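Local structure of conserved hypothetical protein (2F06) at residues E30-S35 / D56-A61; A6-I11 / R49-D54; T21-V26 / N65-N70; D73-S78 / S119-C124. The protein is of unknown function but binds histidine, and as a pair of ACT domains related to acetohydroxyacid synthase small subunits it probably serves as an amino-acid-sensing regulatory protein. All coordinates share one frame; numbering follows the deposited sequence.

Overall arrangement
Contacts 1 to 3 belong to the first ACT unit, and contact 4 to the second, which begins on the same long strand, 69-80. Contact 2 is the sheet pairing; its centre lies about 8 Å from that of contact 1, whose strand 34-41 pairs with 46-52, and about 12 Å from that of contact 3. Contacts 1 and 3 lie about 10 Å apart between centres and touch through Ala61 and Val26. Contact 1 holds the bound histidine, at an interface with the second subunit; the side chains of Val52 in contact 2 and Val23 in contact 3 are about 8 and 10 Å from a histidine. Contact 4 lies across the chain, about 26 Å from contact 3 between centres.

Contact 1: E30-S35 / D56-A61; sequences ENINLS and DKAYKA. With HIS (histidine), chain C.
Residues 30-35 lead out of helix 19-29, which ends in a Schellman motif at Asn31, into strand 34-41 of the first ACT unit, and lean on helix 55-64. Apolar packing holds the middle. Ile32, CG1 anti to its carbonyl carbon and the chain extended at chi2 (167°), pushes CD1 against the helix backbone, 3.4 Å from Ala58 N. The same methyl lies 3.7 Å from Ala58 CB, while the aliphatic part of Lys57 crosses Ile32 obliquely. Glu30 bends at chi2 (-54°), so that CG and OE2 rest on the Ala61 methyl. Polar bonding between the segments is slight: Lys57, bent at chi3, brings NZ to Glu30 O in a weak bond of 3.3 Å. Glu30 OE1 stays 5.1 Å from Lys57 NZ, so the opposite charges do not meet. Ligand bonds occupy the far end. The amino N of the bound histidine gives bonds to Asn33 OD1 and Leu34 O, and Leu34 N returns a nearly straight one (170°) to the ligand O. Asn81, Leu86 and Ser105 of the second subunit add further hydrogen bonds. An alanine at Asn33 would remove the OD1 acceptor for the ligand N, leaving Leu34 O on this segment, and the ND2 bond to Asn81 of the second subunit, and would probably weaken histidine binding. Of the ligand bonds made by 30-35, the shortest is histidine N to Asn33 OD1, 2.5 Å.

Contact 2: A6-I11 / R49-D54; sequences AKQLSI and RGIVSD
Strands 5-13 and 46-52, neighbours in the sheet of the first ACT unit, run antiparallel, their short segments inclined at 137°. Leu9 and Gly50 form a hydrogen-bonded pair: Leu9 N reaches Gly50 O at 2.9 Å within the carbonyl plane, whereas the return bond from Gly50 N to Leu9 O is weak because its angle is only 128°. Ser10 and Arg49 follow as a non-hydrogen-bonded pair. Toward residue 52 a water wedges in, giving a bond of 2.7 Å to Lys7 O and accepting one of 2.9 Å from Val52 N, bridging the strands. On the Leu9 face, CD1 comes only loosely to Val52 CG2 (4.5 Å), and Ala58 and Leu62 of helix 55-64 pack on the leucine. On the face bearing Ser10 and Arg49 the contacts are largely polar. Arg49, extended from CG to NE, donates NE-H to a second water lying in the guanidinium plane at its edge; this water also hydrogen-bonds Ser10 OG (2.6 Å). The Gln8 amide crosses the arginine stem obliquely, OE1 3.8 Å from Arg49 CG, its plane 14° from the guanidinium, and is fixed by the hydroxyls of Tyr102 and Tyr104. Tyr102 makes a cation-pi contact with Arg49, whose NH2 forms a salt bridge to Glu41 of the second subunit. Strands 5-13 and 46-52 are the two inner strands of the ferredoxin-like βαββαβ sheet of ACT domains.

Contact 3: T21-V26 / N65-N70; sequences TEVTEV and NHFAVN
Phe67 fills the gap between helix 19-29 and the turn that precedes strand 69-80. The tight part is aliphatic on aromatic: Val23 CG2 sits over one face of the Phe67 ring, 3.8 Å from the centroid and 28° off the normal, a CH-pi contact displaced toward the rim. Its nearest ring atom is Phe67 CE1, at 3.4 Å. One turn on, Val26 CG2 meets the ring tip to tip, 3.9 Å from Phe67 CE2. Leu62 of helix 55-64 also touches the phenylalanine, and that helix ends in a Schellman motif with His66, at positive phi, as its C-prime residue. Toward solvent the fit loosens. Glu22 crosses the ring obliquely, OE1 3.9 Å from Phe67 CZ, its carboxylate plane turned 68° from the ring. Asn65 meets Val26 tip to tip, ND2 3.8 Å from Val26 CG1, while the same nitrogen bonds Ala61 O. An alanine at Phe67 would strip away the ring beneath Val23 and beside Val26, and would probably loosen the helix against this turn. With dispersion and CH-pi contacts alone between the segments, their adhesion probably rests on close fit rather than on polar pairing.

Contact 4: D73-S78 / S119-C124; sequences DVVGIS and SNMDKC
Helix 121-130 of the second ACT unit starts beside strand 69-80, with most of the contact made by one selenomethionine. Ser119 comes first, in the turn after strand 111-118, its OG bonded to Phe99 N. Asn120 is the N-cap: with CG anti to the backbone N, its OD1 accepts Lys123 N at 3.1 Å, almost straight at the hydrogen (172°), although the donor stands 46° out of the carbonyl plane. Asn120 O then takes Cys124 N, the first backbone bond of the helix within this segment. Met121, a selenomethionine, leaves the helix with CG anti to the backbone N and bends at chi2 and chi3, which carries its end along the strand. SE rests against Val75, 3.8 Å from both Val75 CB and Val75 CG1, the latter branch being in the crowded position between backbone N and carbonyl carbon. The terminal methyl goes further, lying over the backbone with Met121 CE 3.6 Å from Val74 CA, and it touches Asp73 CB at 3.8 Å. Val5 of strand 5-13 also packs on Met121. Lys123 turns elsewhere, pairing its NZ with Glu126. Cys124, one turn after the N-cap, brings SG within 4.3 Å of Val75 CG1, a looser touch than that of SE, and Pro118 and Val98 pack around it. The union is thus apolar, between the first turn of a helix and a strand bordered by 111-118 and 134-136, as when the second helix of a βαββαβ ACT domain lies against one of the inner strands of its sheet.

Contact 1: E30-S35 / D56-A61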
loop_
_atom_site.group_PDB
_atom_site.type_symbol
_atom_site.label_atom_id
_atom_site.label_comp_id
_atom_site.label_asym_id
_atom_site.label_seq_id
_atom_site.Cartn_x
_atom_site.Cartn_y
_atom_site.Cartn_z
ATOM N N GLU A 30 -10.919 25.656 -9.215
ATOM C CA GLU A 30 -9.806 26.436 -9.691
ATOM C C GLU A 30 -9.607 26.351 -11.224
ATOM O O GLU A 30 -8.649 26.979 -11.770
ATOM C CB GLU A 30 -8.501 26.046 -8.953
ATOM C CG GLU A 30 -8.462 26.131 -7.403
ATOM C CD GLU A 30 -8.871 27.485 -6.782
ATOM O OE1 GLU A 30 -9.787 28.151 -7.303
ATOM O OE2 GLU A 30 -8.296 27.892 -5.739
ATOM N N ASN A 31 -10.497 25.607 -11.903
ATOM C CA ASN A 31 -10.395 25.256 -13.334
ATOM C C ASN A 31 -9.059 24.554 -13.572
ATOM O O ASN A 31 -8.346 24.853 -14.534
ATOM C CB ASN A 31 -10.552 26.484 -14.254
ATOM C CG ASN A 31 -11.035 26.126 -15.705
ATOM O OD1 ASN A 31 -10.377 26.473 -16.725
ATOM N ND2 ASN A 31 -12.182 25.459 -15.789
ATOM N N ILE A 32 -8.725 23.627 -12.657
ATOM C CA ILE A 32 -7.549 22.809 -12.769
ATOM C C ILE A 32 -8.009 21.500 -13.330
ATOM O O ILE A 32 -8.889 20.832 -12.773
ATOM C CB ILE A 32 -6.731 22.729 -11.463
ATOM C CG1 ILE A 32 -6.054 24.066 -11.152
ATOM C CG2 ILE A 32 -5.507 21.737 -11.616
ATOM C CD1 ILE A 32 -5.476 24.228 -9.738
ATOM N N ASN A 33 -7.442 21.160 -14.488
ATOM C CA ASN A 33 -7.694 19.869 -15.144
ATOM C C ASN A 33 -6.787 18.756 -14.598
ATOM O O ASN A 33 -5.548 18.916 -14.422
ATOM C CB ASN A 33 -7.485 19.960 -16.684
ATOM C CG ASN A 33 -8.202 18.841 -17.457
ATOM O OD1 ASN A 33 -9.397 18.627 -17.279
ATOM N ND2 ASN A 33 -7.469 18.120 -18.304
ATOM N N LEU A 34 -7.393 17.594 -14.433
ATOM C CA LEU A 34 -6.674 16.377 -14.101
ATOM C C LEU A 34 -6.248 15.674 -15.395
ATOM O O LEU A 34 -7.062 15.418 -16.240
ATOM C CB LEU A 34 -7.607 15.500 -13.272
ATOM C CG LEU A 34 -8.050 16.009 -11.874
ATOM C CD1 LEU A 34 -9.229 15.177 -11.360
ATOM C CD2 LEU A 34 -6.936 15.861 -10.881
ATOM N N SER A 35 -4.974 15.349 -15.540
ATOM C CA SER A 35 -4.440 14.638 -16.721
ATOM C C SER A 35 -4.373 13.149 -16.550
ATOM O O SER A 35 -4.551 12.392 -17.489
ATOM C CB SER A 35 -3.015 15.103 -16.970
ATOM O OG SER A 35 -3.114 16.295 -17.665
ATOM N N ASP A 56 1.367 23.886 -9.014
ATOM C CA ASP A 56 1.621 24.874 -7.955
ATOM C C ASP A 56 0.320 25.529 -7.452
ATOM O O ASP A 56 0.132 25.687 -6.239
ATOM C CB ASP A 56 2.635 25.936 -8.398
ATOM C CG ASP A 56 4.018 25.341 -8.723
ATOM O OD1 ASP A 56 4.443 24.271 -8.170
ATOM O OD2 ASP A 56 4.698 25.978 -9.557
ATOM N N LYS A 57 -0.552 25.889 -8.388
ATOM C CA LYS A 57 -1.868 26.455 -8.044
ATOM C C LYS A 57 -2.695 25.388 -7.305
ATOM O O LYS A 57 -3.348 25.697 -6.303
ATOM C CB LYS A 57 -2.604 26.923 -9.292
ATOM C CG LYS A 57 -3.827 27.689 -8.972
ATOM C CD LYS A 57 -4.324 28.471 -10.161
ATOM C CE LYS A 57 -5.755 28.136 -10.358
ATOM N NZ LYS A 57 -6.443 29.277 -10.948
ATOM N N ALA A 58 -2.666 24.149 -7.811
ATOM C CA ALA A 58 -3.356 23.025 -7.186
ATOM C C ALA A 58 -2.878 22.741 -5.785
ATOM O O ALA A 58 -3.718 22.626 -4.855
ATOM C CB ALA A 58 -3.234 21.784 -8.001
ATOM N N TYR A 59 -1.565 22.647 -5.623
ATOM C CA TYR A 59 -0.984 22.503 -4.288
ATOM C C TYR A 59 -1.432 23.577 -3.277
ATOM O O TYR A 59 -1.780 23.277 -2.135
ATOM C CB TYR A 59 0.540 22.477 -4.379
ATOM C CG TYR A 59 1.302 22.394 -3.070
ATOM C CD1 TYR A 59 1.619 21.165 -2.530
ATOM C CD2 TYR A 59 1.765 23.542 -2.434
ATOM C CE1 TYR A 59 2.331 21.047 -1.394
ATOM C CE2 TYR A 59 2.471 23.445 -1.262
ATOM C CZ TYR A 59 2.755 22.180 -0.762
ATOM O OH TYR A 59 3.487 22.015 0.372
ATOM N N LYS A 60 -1.406 24.837 -3.669
ATOM C CA LYS A 60 -1.759 25.875 -2.689
ATOM C C LYS A 60 -3.269 25.864 -2.340
ATOM O O LYS A 60 -3.634 26.102 -1.178
ATOM C CB LYS A 60 -1.253 27.234 -3.189
ATOM C CG LYS A 60 -1.744 28.428 -2.427
ATOM C CD LYS A 60 -1.425 29.723 -3.186
ATOM C CE LYS A 60 -2.302 30.872 -2.690
ATOM N NZ LYS A 60 -2.206 30.843 -1.200
ATOM N N ALA A 61 -4.123 25.589 -3.334
ATOM C CA ALA A 61 -5.562 25.414 -3.128
ATOM C C ALA A 61 -5.885 24.260 -2.127
ATOM O O ALA A 61 -6.674 24.409 -1.148
ATOM C CB ALA A 61 -6.258 25.160 -4.483
HETATM N N HIS C . -9.780 16.118 -17.070
HETATM C CA HIS C . -11.053 15.738 -16.360
HETATM C C HIS C . -11.275 16.266 -14.972
HETATM O O HIS C . -10.632 17.186 -14.473
HETATM C CB HIS C . -11.301 14.219 -16.349
HETATM C CG HIS C . -10.197 13.371 -15.739
HETATM N ND1 HIS C . -8.990 13.125 -16.379
HETATM C CD2 HIS C . -10.189 12.594 -14.625
HETATM C CE1 HIS C . -8.265 12.288 -15.648
HETATM N NE2 HIS C . -8.978 11.944 -14.581
HETATM O OXT HIS C . -12.146 15.726 -14.276
#

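Contact 2: A6-I11 / R49-D54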
loop_
_atom_site.group_PDB
_atom_site.type_symbol
_atom_site.label_atom_id
_atom_site.label_comp_id
_atom_site.label_asym_id
_atom_site.label_seq_id
_atom_site.Cartn_x
_atom_site.Cartn_y
_atom_site.Cartn_z
ATOM N N ALA A 6 8.471 16.204 -13.992
ATOM C CA ALA A 6 7.172 16.718 -13.673
ATOM C C ALA A 6 6.848 16.624 -12.182
ATOM O O ALA A 6 7.368 15.806 -11.452
ATOM C CB ALA A 6 6.129 16.013 -14.503
ATOM N N LYS A 7 5.952 17.495 -11.750
ATOM C CA LYS A 7 5.461 17.496 -10.394
ATOM C C LYS A 7 4.194 16.642 -10.356
ATOM O O LYS A 7 3.226 16.872 -11.108
ATOM C CB LYS A 7 5.193 18.934 -9.933
ATOM C CG LYS A 7 6.474 19.801 -9.806
ATOM C CD LYS A 7 6.099 21.231 -9.388
ATOM C CE LYS A 7 6.982 21.718 -8.224
ATOM N NZ LYS A 7 7.160 23.183 -8.270
ATOM N N GLN A 8 4.236 15.614 -9.515
ATOM C CA GLN A 8 3.062 14.853 -9.209
ATOM C C GLN A 8 2.542 15.233 -7.827
ATOM O O GLN A 8 3.294 15.321 -6.860
ATOM C CB GLN A 8 3.402 13.387 -9.249
ATOM C CG GLN A 8 2.275 12.476 -8.836
ATOM C CD GLN A 8 2.799 11.078 -8.552
ATOM O OE1 GLN A 8 3.285 10.793 -7.450
ATOM N NE2 GLN A 8 2.721 10.218 -9.537
ATOM N N LEU A 9 1.255 15.462 -7.705
ATOM C CA LEU A 9 0.685 15.643 -6.371
ATOM C C LEU A 9 0.370 14.287 -5.742
ATOM O O LEU A 9 -0.212 13.388 -6.367
ATOM C CB LEU A 9 -0.603 16.468 -6.409
ATOM C CG LEU A 9 -0.576 17.908 -6.935
ATOM C CD1 LEU A 9 -1.843 18.614 -6.569
ATOM C CD2 LEU A 9 0.527 18.690 -6.358
ATOM N N SER A 10 0.749 14.162 -4.483
ATOM C CA SER A 10 0.285 13.081 -3.651
ATOM C C SER A 10 -0.573 13.639 -2.552
ATOM O O SER A 10 -0.059 14.348 -1.693
ATOM C CB SER A 10 1.475 12.317 -3.053
ATOM O OG SER A 10 2.017 11.525 -4.104
ATOM N N ILE A 11 -1.836 13.223 -2.532
ATOM C CA ILE A 11 -2.797 13.757 -1.643
ATOM C C ILE A 11 -3.384 12.677 -0.697
ATOM O O ILE A 11 -3.956 11.651 -1.170
ATOM C CB ILE A 11 -3.923 14.483 -2.415
ATOM C CG1 ILE A 11 -3.383 15.472 -3.439
ATOM C CG2 ILE A 11 -4.859 15.220 -1.438
ATOM C CD1 ILE A 11 -4.271 15.605 -4.659
ATOM N N ARG A 49 -2.547 9.976 -6.187
ATOM C CA ARG A 49 -1.453 10.442 -7.001
ATOM C C ARG A 49 -2.002 11.067 -8.271
ATOM O O ARG A 49 -2.855 10.474 -8.939
ATOM C CB ARG A 49 -0.631 9.257 -7.364
ATOM C CG ARG A 49 0.208 8.836 -6.278
ATOM C CD ARG A 49 1.013 7.527 -6.725
ATOM N NE ARG A 49 1.838 7.168 -5.563
ATOM C CZ ARG A 49 2.230 5.939 -5.286
ATOM N NH1 ARG A 49 1.929 4.900 -6.124
ATOM N NH2 ARG A 49 2.946 5.785 -4.190
ATOM N N GLY A 50 -1.506 12.240 -8.619
ATOM C CA GLY A 50 -2.236 13.086 -9.517
ATOM C C GLY A 50 -1.293 13.893 -10.386
ATOM O O GLY A 50 -0.388 14.547 -9.885
ATOM N N ILE A 51 -1.530 13.827 -11.688
ATOM C CA ILE A 51 -0.975 14.797 -12.653
ATOM C C ILE A 51 -2.047 15.838 -13.004
ATOM O O ILE A 51 -3.103 15.478 -13.518
ATOM C CB ILE A 51 -0.386 14.107 -13.927
ATOM C CG1 ILE A 51 0.665 13.077 -13.512
ATOM C CG2 ILE A 51 0.183 15.178 -14.881
ATOM C CD1 ILE A 51 2.034 13.626 -13.151
ATOM N N VAL A 52 -1.801 17.116 -12.682
ATOM C CA VAL A 52 -2.780 18.167 -12.952
ATOM C C VAL A 52 -2.222 19.248 -13.935
ATOM O O VAL A 52 -1.011 19.247 -14.224
ATOM C CB VAL A 52 -3.271 18.836 -11.639
ATOM C CG1 VAL A 52 -3.895 17.744 -10.688
ATOM C CG2 VAL A 52 -2.125 19.617 -10.933
ATOM N N SER A 53 -3.091 20.161 -14.392
ATOM C CA SER A 53 -2.698 21.203 -15.387
ATOM C C SER A 53 -1.813 22.343 -14.838
ATOM O O SER A 53 -1.050 22.972 -15.593
ATOM C CB SER A 53 -3.926 21.789 -16.078
ATOM O OG SER A 53 -4.818 22.307 -15.118
ATOM N N ASP A 54 -1.923 22.595 -13.532
ATOM C CA ASP A 54 -1.138 23.609 -12.840
ATOM C C ASP A 54 -0.799 23.101 -11.418
ATOM O O ASP A 54 -1.556 23.355 -10.468
ATOM C CB ASP A 54 -1.904 24.965 -12.852
ATOM C CG ASP A 54 -1.119 26.112 -12.238
ATOM O OD1 ASP A 54 -0.132 25.874 -11.509
ATOM O OD2 ASP A 54 -1.541 27.291 -12.460
HETATM O O HOH W 1 0.886 17.909 -11.902
HETATM O O HOH W 2 2.965 9.081 -3.726
#

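Contact 3: T21-V26 / N65-N70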
loop_
_atom_site.group_PDB
_atom_site.type_symbol
_atom_site.label_atom_id
_atom_site.label_comp_id
_atom_site.label_asym_id
_atom_site.label_seq_id
_atom_site.Cartn_x
_atom_site.Cartn_y
_atom_site.Cartn_z
ATOM N N THR A 21 -14.217 13.206 -3.285
ATOM C CA THR A 21 -15.108 14.099 -4.005
ATOM C C THR A 21 -14.781 15.574 -3.724
ATOM O O THR A 21 -14.588 16.364 -4.669
ATOM C CB THR A 21 -16.570 13.792 -3.692
ATOM O OG1 THR A 21 -16.781 12.428 -4.012
ATOM C CG2 THR A 21 -17.508 14.652 -4.522
ATOM N N GLU A 22 -14.653 15.915 -2.453
ATOM C CA GLU A 22 -14.161 17.240 -2.078
ATOM C C GLU A 22 -12.848 17.623 -2.733
ATOM O O GLU A 22 -12.727 18.757 -3.109
ATOM C CB GLU A 22 -13.998 17.385 -0.585
ATOM C CG GLU A 22 -15.025 16.676 0.214
ATOM C CD GLU A 22 -14.717 16.737 1.693
ATOM O OE1 GLU A 22 -13.654 17.346 2.042
ATOM O OE2 GLU A 22 -15.539 16.183 2.484
ATOM N N VAL A 23 -11.867 16.709 -2.873
ATOM C CA VAL A 23 -10.585 17.053 -3.513
ATOM C C VAL A 23 -10.818 17.385 -4.966
ATOM O O VAL A 23 -10.215 18.315 -5.556
ATOM C CB VAL A 23 -9.524 15.845 -3.512
ATOM C CG1 VAL A 23 -8.415 16.077 -4.572
ATOM C CG2 VAL A 23 -8.937 15.667 -2.200
ATOM N N THR A 24 -11.645 16.598 -5.605
ATOM C CA THR A 24 -11.879 16.877 -7.038
ATOM C C THR A 24 -12.697 18.155 -7.207
ATOM O O THR A 24 -12.551 18.846 -8.232
ATOM C CB THR A 24 -12.572 15.713 -7.787
ATOM O OG1 THR A 24 -13.769 15.341 -7.095
ATOM C CG2 THR A 24 -11.547 14.486 -7.925
ATOM N N GLU A 25 -13.529 18.438 -6.224
ATOM C CA GLU A 25 -14.239 19.741 -6.141
ATOM C C GLU A 25 -13.341 20.988 -5.930
ATOM O O GLU A 25 -13.520 21.986 -6.611
ATOM C CB GLU A 25 -15.353 19.668 -5.102
ATOM C CG GLU A 25 -16.520 18.742 -5.585
ATOM C CD GLU A 25 -17.713 18.633 -4.631
ATOM O OE1 GLU A 25 -17.621 19.039 -3.427
ATOM O OE2 GLU A 25 -18.792 18.157 -5.109
ATOM N N VAL A 26 -12.453 20.979 -4.949
ATOM C CA VAL A 26 -11.318 21.947 -4.882
ATOM C C VAL A 26 -10.610 22.210 -6.211
ATOM O O VAL A 26 -10.459 23.362 -6.615
ATOM C CB VAL A 26 -10.226 21.579 -3.830
ATOM C CG1 VAL A 26 -9.146 22.684 -3.787
ATOM C CG2 VAL A 26 -10.862 21.471 -2.452
ATOM N N ASN A 65 -7.381 24.435 1.690
ATOM C CA ASN A 65 -8.528 23.631 2.095
ATOM C C ASN A 65 -8.188 22.513 3.086
ATOM O O ASN A 65 -9.014 21.621 3.317
ATOM C CB ASN A 65 -9.213 23.068 0.862
ATOM C CG ASN A 65 -10.021 24.125 0.130
ATOM O OD1 ASN A 65 -11.228 24.303 0.376
ATOM N ND2 ASN A 65 -9.350 24.869 -0.729
ATOM N N HIS A 66 -6.962 22.561 3.633
ATOM C CA HIS A 66 -6.511 21.743 4.772
ATOM C C HIS A 66 -6.257 20.298 4.382
ATOM O O HIS A 66 -6.294 19.412 5.260
ATOM C CB HIS A 66 -7.514 21.852 5.952
ATOM C CG HIS A 66 -7.803 23.265 6.338
ATOM N ND1 HIS A 66 -6.928 24.021 7.086
ATOM C CD2 HIS A 66 -8.822 24.086 6.001
ATOM C CE1 HIS A 66 -7.414 25.241 7.218
ATOM N NE2 HIS A 66 -8.571 25.304 6.580
ATOM N N PHE A 67 -5.941 20.059 3.098
ATOM C CA PHE A 67 -5.466 18.749 2.665
ATOM C C PHE A 67 -3.987 18.601 2.938
ATOM O O PHE A 67 -3.261 19.592 2.922
ATOM C CB PHE A 67 -5.791 18.456 1.189
ATOM C CG PHE A 67 -7.280 18.243 0.932
ATOM C CD1 PHE A 67 -7.860 16.990 1.145
ATOM C CD2 PHE A 67 -8.092 19.287 0.493
ATOM C CE1 PHE A 67 -9.240 16.791 0.943
ATOM C CE2 PHE A 67 -9.470 19.095 0.289
ATOM C CZ PHE A 67 -10.049 17.852 0.522
ATOM N N ALA A 68 -3.554 17.363 3.227
ATOM C CA ALA A 68 -2.155 17.034 3.271
ATOM C C ALA A 68 -1.710 16.620 1.844
ATOM O O ALA A 68 -2.184 15.640 1.313
ATOM C CB ALA A 68 -1.917 15.897 4.277
ATOM N N VAL A 69 -0.807 17.382 1.227
ATOM C CA VAL A 69 -0.326 17.162 -0.149
ATOM C C VAL A 69 1.166 17.268 -0.187
ATOM O O VAL A 69 1.758 18.163 0.408
ATOM C CB VAL A 69 -0.707 18.336 -1.124
ATOM C CG1 VAL A 69 -0.841 17.857 -2.581
ATOM C CG2 VAL A 69 -1.904 19.045 -0.686
ATOM N N ASN A 70 1.783 16.428 -0.983
ATOM C CA ASN A 70 3.233 16.448 -1.158
ATOM C C ASN A 70 3.434 16.443 -2.647
ATOM O O ASN A 70 2.556 15.967 -3.359
ATOM C CB ASN A 70 3.827 15.171 -0.580
ATOM C CG ASN A 70 3.777 15.133 0.922
ATOM O OD1 ASN A 70 3.829 16.146 1.610
ATOM N ND2 ASN A 70 3.758 13.917 1.456
#

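Contact 4: D73-S78 / S119-C124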
loop_
_atom_site.group_PDB
_atom_site.type_symbol
_atom_site.label_atom_id
_atom_site.label_comp_id
_atom_site.label_asym_id
_atom_site.label_seq_id
_atom_site.Cartn_x
_atom_site.Cartn_y
_atom_site.Cartn_z
ATOM N N ASP A 73 8.689 14.083 -7.869
ATOM C CA ASP A 73 9.200 14.182 -9.246
ATOM C C ASP A 73 8.828 12.855 -9.872
ATOM O O ASP A 73 9.021 11.816 -9.266
ATOM C CB ASP A 73 10.730 14.312 -9.323
ATOM C CG ASP A 73 11.296 15.518 -8.576
ATOM O OD1 ASP A 73 10.609 16.565 -8.503
ATOM O OD2 ASP A 73 12.463 15.387 -8.030
ATOM N N VAL A 74 8.273 12.914 -11.067
ATOM C CA VAL A 74 8.048 11.781 -11.956
ATOM C C VAL A 74 8.399 12.264 -13.398
ATOM O O VAL A 74 8.645 13.477 -13.650
ATOM C CB VAL A 74 6.530 11.380 -11.943
ATOM C CG1 VAL A 74 6.133 10.885 -10.519
ATOM C CG2 VAL A 74 5.641 12.580 -12.390
ATOM N N VAL A 75 8.433 11.309 -14.324
ATOM C CA VAL A 75 8.746 11.601 -15.761
ATOM C C VAL A 75 7.668 10.892 -16.591
ATOM O O VAL A 75 7.211 9.778 -16.245
ATOM C CB VAL A 75 10.254 11.230 -16.100
ATOM C CG1 VAL A 75 10.552 9.746 -15.896
ATOM C CG2 VAL A 75 10.671 11.616 -17.531
ATOM N N GLY A 76 7.174 11.587 -17.614
ATOM C CA GLY A 76 6.190 11.059 -18.543
ATOM C C GLY A 76 6.868 10.606 -19.819
ATOM O O GLY A 76 7.795 11.243 -20.268
ATOM N N ILE A 77 6.448 9.467 -20.378
ATOM C CA ILE A 77 6.933 9.002 -21.664
ATOM C C ILE A 77 5.737 8.584 -22.516
ATOM O O ILE A 77 4.629 8.335 -21.998
ATOM C CB ILE A 77 7.922 7.792 -21.598
ATOM C CG1 ILE A 77 7.270 6.579 -21.013
ATOM C CG2 ILE A 77 9.178 8.070 -20.782
ATOM C CD1 ILE A 77 7.735 5.353 -21.705
ATOM N N SER A 78 5.978 8.521 -23.813
ATOM C CA SER A 78 5.000 8.066 -24.750
ATOM C C SER A 78 5.636 6.925 -25.529
ATOM O O SER A 78 6.833 6.980 -25.871
ATOM C CB SER A 78 4.667 9.224 -25.711
ATOM O OG SER A 78 3.743 8.805 -26.689
ATOM N N SER A 119 13.793 4.618 -9.808
ATOM C CA SER A 119 14.735 4.511 -8.723
ATOM C C SER A 119 15.766 5.676 -8.711
ATOM O O SER A 119 16.203 6.125 -7.663
ATOM C CB SER A 119 15.517 3.188 -8.894
ATOM O OG SER A 119 16.120 3.110 -10.197
ATOM N N ASN A 120 16.173 6.130 -9.884
ATOM C CA ASN A 120 17.137 7.204 -9.973
ATOM C C ASN A 120 16.656 8.123 -11.094
ATOM O O ASN A 120 16.572 7.717 -12.239
ATOM C CB ASN A 120 18.541 6.595 -10.236
ATOM C CG ASN A 120 19.669 7.617 -10.189
ATOM O OD1 ASN A 120 19.613 8.682 -10.801
ATOM N ND2 ASN A 120 20.741 7.248 -9.519
HETATM N N MSE A 121 16.321 9.363 -10.781
HETATM C CA MSE A 121 15.763 10.199 -11.841
HETATM C C MSE A 121 16.761 10.668 -12.925
HETATM O O MSE A 121 16.409 10.659 -14.116
HETATM C CB MSE A 121 15.048 11.378 -11.276
HETATM C CG MSE A 121 14.473 12.243 -12.403
HETATM SE SE MSE A 121 12.930 11.449 -13.400
HETATM C CE MSE A 121 11.683 11.651 -11.840
ATOM N N ASP A 122 17.966 11.096 -12.517
ATOM C CA ASP A 122 19.000 11.505 -13.487
ATOM C C ASP A 122 19.348 10.327 -14.425
ATOM O O ASP A 122 19.384 10.515 -15.644
ATOM C CB ASP A 122 20.290 12.057 -12.839
ATOM C CG ASP A 122 20.042 13.209 -11.840
ATOM O OD1 ASP A 122 19.007 13.904 -11.899
ATOM O OD2 ASP A 122 20.914 13.413 -10.957
ATOM N N LYS A 123 19.560 9.128 -13.878
ATOM C CA LYS A 123 19.911 7.987 -14.731
ATOM C C LYS A 123 18.790 7.526 -15.671
ATOM O O LYS A 123 19.052 7.095 -16.807
ATOM C CB LYS A 123 20.447 6.793 -13.923
ATOM C CG LYS A 123 21.493 6.049 -14.667
ATOM C CD LYS A 123 22.929 6.710 -14.528
ATOM C CE LYS A 123 22.983 8.280 -14.722
ATOM N NZ LYS A 123 24.363 8.897 -14.579
ATOM N N CYS A 124 17.552 7.581 -15.175
ATOM C CA CYS A 124 16.414 7.170 -15.948
ATOM C C CYS A 124 16.320 8.045 -17.193
ATOM O O CYS A 124 16.167 7.540 -18.312
ATOM C CB CYS A 124 15.127 7.262 -15.079
ATOM S SG CYS A 124 13.616 6.782 -15.998
#